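Long-range contact in N-acetylmuramoyl-l-alanine amidase (Bartonella henselae, PDB 3NE8), which probably cleaves the amide bond between N-acetylmuramic acid and L-alanine in peptidoglycan, as a zinc-dependent amidase that remodels the cell wall in division: residues A[19-31]-A[191-204]. Residues are numbered along the deposited sequence; the frame is centred on the assembly and turned at random. Where two conformers were deposited one is given.
Sequences GARGVTGILEKDV and IGYLSNKEDEKLLN. With ZN (zinc ion), chain B.
Glu200 OE2 accepts two hydrogen bonds from Thr24: the hydroxyl OG1 reaches it at 2.7 Å, nearly in line with the C-O bond, and the backbone N donates at 2.9 Å to the syn lone pair. Glu200 OE1 accepts from Val23 N at 2.8 Å, the bond somewhat bent and the donor tilted 18° out of the carboxylate plane. Three donors from the type I turn Gly22-Gly25 thus fix the rotation of the buried carboxylate, which probably favours its charged form. Glu200 gets there fully stretched, CG pointing opposite its own N (chi1 -177°), and its OE2 lies against Ile26 CG2. Beside it the bent chain of Lys197 lays CE against Val23 CB. The turn belongs to the loop between strand 5-11 and helix 28-45 of the zinc amidase fold; Glu200 belongs to the short helix 197-203 that follows strand 186-190, with Asn196 as its N-cap. Closer to the zinc, Leu194 sends its two methyls against the other segment: Leu194 CD2 meets Ile26 CG2 at 4.0 Å, the two side chains crossing at about a right angle, while CD1 rests near Ala20 O and Glu28 N. A water joins Arg21 O to Leu194 O. Ala20 N in turn donates a nearly straight bond (173°) to the anti lone pair of Glu28 OE1, while Glu28 OE2 binds the zinc ion at 2.2 Å alongside His13, His82, Asp84 and Glu115, and also accepts from Ala83 N. One helical turn on, Val31 CG1 faces Leu203 in the conformer given.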
# COMPACT_ATOMS: atom_id res chain seq x y z
N GLY A 19 -18.64 -26.77 -7.40
CA GLY A 19 -18.35 -25.54 -8.12
C GLY A 19 -18.53 -25.70 -9.62
O GLY A 19 -19.26 -26.59 -10.08
N ALA A 20 -17.88 -24.85 -10.40
CA ALA A 20 -17.99 -24.89 -11.85
C ALA A 20 -17.41 -26.18 -12.42
O ALA A 20 -16.55 -26.81 -11.81
CB ALA A 20 -17.29 -23.69 -12.46
N ARG A 21 -17.90 -26.58 -13.58
CA ARG A 21 -17.43 -27.78 -14.25
C ARG A 21 -16.96 -27.43 -15.66
O ARG A 21 -17.70 -26.81 -16.44
CB ARG A 21 -18.56 -28.81 -14.33
CG ARG A 21 -18.16 -30.12 -14.99
CD ARG A 21 -19.36 -31.04 -15.18
NE ARG A 21 -18.99 -32.30 -15.83
CZ ARG A 21 -18.90 -32.47 -17.14
NH1 ARG A 21 -19.16 -31.46 -17.97
NH2 ARG A 21 -18.56 -33.65 -17.64
N GLY A 22 -15.72 -27.80 -15.98
CA GLY A 22 -15.19 -27.60 -17.32
C GLY A 22 -15.72 -28.62 -18.33
O GLY A 22 -16.35 -29.62 -17.96
N VAL A 23 -15.47 -28.35 -19.61
CA VAL A 23 -15.92 -29.23 -20.68
C VAL A 23 -15.27 -30.61 -20.59
O VAL A 23 -15.83 -31.60 -21.06
CB VAL A 23 -15.68 -28.61 -22.08
CG1 VAL A 23 -14.19 -28.63 -22.44
CG2 VAL A 23 -16.49 -29.34 -23.14
N THR A 24 -14.08 -30.67 -19.99
CA THR A 24 -13.38 -31.94 -19.79
C THR A 24 -13.86 -32.71 -18.57
O THR A 24 -13.41 -33.82 -18.32
CB THR A 24 -11.87 -31.73 -19.64
OG1 THR A 24 -11.61 -30.93 -18.48
CG2 THR A 24 -11.28 -31.05 -20.87
N GLY A 25 -14.76 -32.11 -17.79
CA GLY A 25 -15.24 -32.72 -16.57
C GLY A 25 -14.54 -32.23 -15.32
O GLY A 25 -14.97 -32.53 -14.20
N ILE A 26 -13.46 -31.47 -15.49
CA ILE A 26 -12.73 -30.97 -14.34
C ILE A 26 -13.62 -30.08 -13.46
O ILE A 26 -14.39 -29.25 -13.98
CB ILE A 26 -11.44 -30.24 -14.78
CG1 ILE A 26 -10.55 -29.95 -13.57
CG2 ILE A 26 -11.78 -28.97 -15.55
CD1 ILE A 26 -9.14 -29.55 -13.96
N LEU A 27 -13.50 -30.23 -12.14
CA LEU A 27 -14.34 -29.49 -11.20
C LEU A 27 -13.57 -28.40 -10.48
O LEU A 27 -12.44 -28.61 -10.02
CB LEU A 27 -14.92 -30.43 -10.14
CG LEU A 27 -15.93 -31.48 -10.61
CD1 LEU A 27 -16.38 -32.33 -9.44
CD2 LEU A 27 -17.12 -30.78 -11.25
N GLU A 28 -14.21 -27.24 -10.35
CA GLU A 28 -13.64 -26.13 -9.62
C GLU A 28 -13.13 -26.55 -8.24
O GLU A 28 -12.03 -26.17 -7.85
CB GLU A 28 -14.66 -25.00 -9.50
CG GLU A 28 -14.12 -23.78 -8.77
CD GLU A 28 -15.14 -22.68 -8.65
OE1 GLU A 28 -16.32 -22.89 -9.00
OE2 GLU A 28 -14.75 -21.61 -8.16
N LYS A 29 -13.91 -27.35 -7.50
CA LYS A 29 -13.49 -27.69 -6.14
C LYS A 29 -12.16 -28.43 -6.12
O LYS A 29 -11.42 -28.34 -5.14
CB LYS A 29 -14.56 -28.52 -5.42
CG LYS A 29 -14.78 -29.93 -5.96
CD LYS A 29 -15.55 -30.78 -4.96
CE LYS A 29 -15.86 -32.17 -5.51
NZ LYS A 29 -16.47 -33.02 -4.44
N ASP A 30 -11.86 -29.17 -7.19
CA ASP A 30 -10.59 -29.88 -7.25
C ASP A 30 -9.44 -28.97 -7.69
O ASP A 30 -8.33 -29.07 -7.18
CB ASP A 30 -10.69 -31.10 -8.16
CG ASP A 30 -11.68 -32.15 -7.63
OD1 ASP A 30 -11.78 -32.32 -6.40
OD2 ASP A 30 -12.37 -32.78 -8.46
N VAL A 31 -9.72 -28.09 -8.64
CA VAL A 31 -8.73 -27.12 -9.10
C VAL A 31 -8.33 -26.19 -7.96
O VAL A 31 -7.14 -25.87 -7.80
CB VAL A 31 -9.29 -26.28 -10.28
CG1 VAL A 31 -8.37 -25.09 -10.60
CG2 VAL A 31 -9.51 -27.15 -11.50
N ILE A 191 -8.40 -17.79 -10.49
CA ILE A 191 -7.19 -18.10 -11.20
C ILE A 191 -7.47 -18.16 -12.70
O ILE A 191 -6.56 -17.88 -13.48
CB ILE A 191 -6.49 -19.34 -10.68
CG1 ILE A 191 -7.45 -20.51 -10.77
CG2 ILE A 191 -6.03 -19.10 -9.25
CD1 ILE A 191 -6.80 -21.85 -10.50
N GLY A 192 -8.72 -18.43 -13.06
CA GLY A 192 -9.22 -18.36 -14.43
C GLY A 192 -10.70 -18.71 -14.38
O GLY A 192 -11.21 -19.04 -13.32
N TYR A 193 -11.38 -18.65 -15.53
CA TYR A 193 -12.81 -18.95 -15.55
C TYR A 193 -13.08 -20.25 -16.29
O TYR A 193 -12.77 -20.38 -17.47
CB TYR A 193 -13.60 -17.79 -16.17
CG TYR A 193 -13.47 -16.54 -15.34
CD1 TYR A 193 -14.31 -16.31 -14.25
CD2 TYR A 193 -12.47 -15.61 -15.60
CE1 TYR A 193 -14.17 -15.18 -13.46
CE2 TYR A 193 -12.33 -14.47 -14.81
CZ TYR A 193 -13.18 -14.26 -13.74
OH TYR A 193 -13.06 -13.13 -12.96
N LEU A 194 -13.67 -21.22 -15.60
CA LEU A 194 -13.97 -22.49 -16.24
C LEU A 194 -15.04 -22.38 -17.33
O LEU A 194 -15.26 -23.33 -18.08
CB LEU A 194 -14.35 -23.54 -15.19
CG LEU A 194 -13.14 -24.19 -14.52
CD1 LEU A 194 -13.54 -25.07 -13.35
CD2 LEU A 194 -12.35 -25.01 -15.53
N SER A 195 -15.69 -21.23 -17.43
CA SER A 195 -16.64 -20.96 -18.51
C SER A 195 -15.93 -20.67 -19.83
O SER A 195 -16.56 -20.65 -20.89
CB SER A 195 -17.57 -19.80 -18.15
OG SER A 195 -16.88 -18.78 -17.45
N ASN A 196 -14.63 -20.42 -19.77
CA ASN A 196 -13.84 -20.13 -20.97
C ASN A 196 -12.91 -21.30 -21.30
O ASN A 196 -12.18 -21.78 -20.43
CB ASN A 196 -13.02 -18.86 -20.76
CG ASN A 196 -12.16 -18.53 -21.96
OD1 ASN A 196 -11.03 -19.00 -22.07
ND2 ASN A 196 -12.71 -17.75 -22.88
N LYS A 197 -12.94 -21.74 -22.55
CA LYS A 197 -12.23 -22.95 -22.95
C LYS A 197 -10.72 -22.82 -22.87
O LYS A 197 -10.03 -23.79 -22.56
CB LYS A 197 -12.62 -23.34 -24.37
CG LYS A 197 -14.09 -23.63 -24.53
CD LYS A 197 -14.43 -25.00 -23.99
CE LYS A 197 -15.92 -25.23 -23.96
NZ LYS A 197 -16.55 -24.43 -22.87
N GLU A 198 -10.21 -21.63 -23.16
CA GLU A 198 -8.78 -21.39 -23.08
C GLU A 198 -8.31 -21.38 -21.63
O GLU A 198 -7.27 -21.96 -21.30
CB GLU A 198 -8.40 -20.10 -23.80
CG GLU A 198 -8.61 -20.16 -25.30
CD GLU A 198 -7.81 -21.27 -25.95
OE1 GLU A 198 -6.66 -21.51 -25.54
OE2 GLU A 198 -8.34 -21.91 -26.88
N ASP A 199 -9.06 -20.72 -20.75
CA ASP A 199 -8.73 -20.76 -19.33
C ASP A 199 -8.76 -22.19 -18.80
O ASP A 199 -7.92 -22.57 -17.99
CB ASP A 199 -9.65 -19.87 -18.50
CG ASP A 199 -9.21 -18.41 -18.48
OD1 ASP A 199 -8.31 -18.04 -19.28
OD2 ASP A 199 -9.75 -17.64 -17.68
N GLU A 200 -9.73 -22.99 -19.24
CA GLU A 200 -9.79 -24.38 -18.79
C GLU A 200 -8.48 -25.11 -19.11
O GLU A 200 -7.99 -25.89 -18.29
CB GLU A 200 -10.99 -25.11 -19.39
CG GLU A 200 -11.11 -26.54 -18.89
CD GLU A 200 -12.37 -27.23 -19.34
OE1 GLU A 200 -13.27 -26.57 -19.89
OE2 GLU A 200 -12.46 -28.46 -19.15
N LYS A 201 -7.91 -24.85 -20.28
CA LYS A 201 -6.64 -25.49 -20.66
C LYS A 201 -5.48 -25.06 -19.76
O LYS A 201 -4.61 -25.88 -19.44
CB LYS A 201 -6.30 -25.24 -22.13
CG LYS A 201 -7.14 -26.05 -23.10
CD LYS A 201 -6.73 -25.79 -24.54
CE LYS A 201 -7.48 -26.71 -25.50
NZ LYS A 201 -7.04 -26.54 -26.92
N LEU A 202 -5.45 -23.80 -19.36
CA LEU A 202 -4.45 -23.34 -18.40
C LEU A 202 -4.68 -23.96 -17.04
O LEU A 202 -3.75 -24.45 -16.39
CB LEU A 202 -4.50 -21.82 -18.25
CG LEU A 202 -4.21 -21.01 -19.51
CD1 LEU A 202 -4.41 -19.53 -19.26
CD2 LEU A 202 -2.79 -21.28 -20.01
N LEU A 203 -5.94 -23.96 -16.61
CA LEU A 203 -6.32 -24.43 -15.28
C LEU A 203 -5.96 -25.89 -15.04
O LEU A 203 -5.71 -26.30 -13.90
CB LEU A 203 -7.82 -24.23 -15.05
CG LEU A 203 -8.28 -22.78 -14.91
CD1 LEU A 203 -9.79 -22.68 -15.01
CD2 LEU A 203 -7.78 -22.18 -13.60
N ASN A 204 -5.95 -26.68 -16.10
CA ASN A 204 -5.62 -28.09 -15.89
C ASN A 204 -4.13 -28.40 -16.05
O ASN A 204 -3.71 -29.54 -15.88
CB ASN A 204 -6.55 -29.05 -16.67
CG ASN A 204 -6.21 -29.14 -18.15
OD1 ASN A 204 -5.26 -28.53 -18.63
ND2 ASN A 204 -7.00 -29.93 -18.88
ZN ZN B . -16.14 -20.28 -7.05
O HOH W 1 -17.89 -24.75 -18.23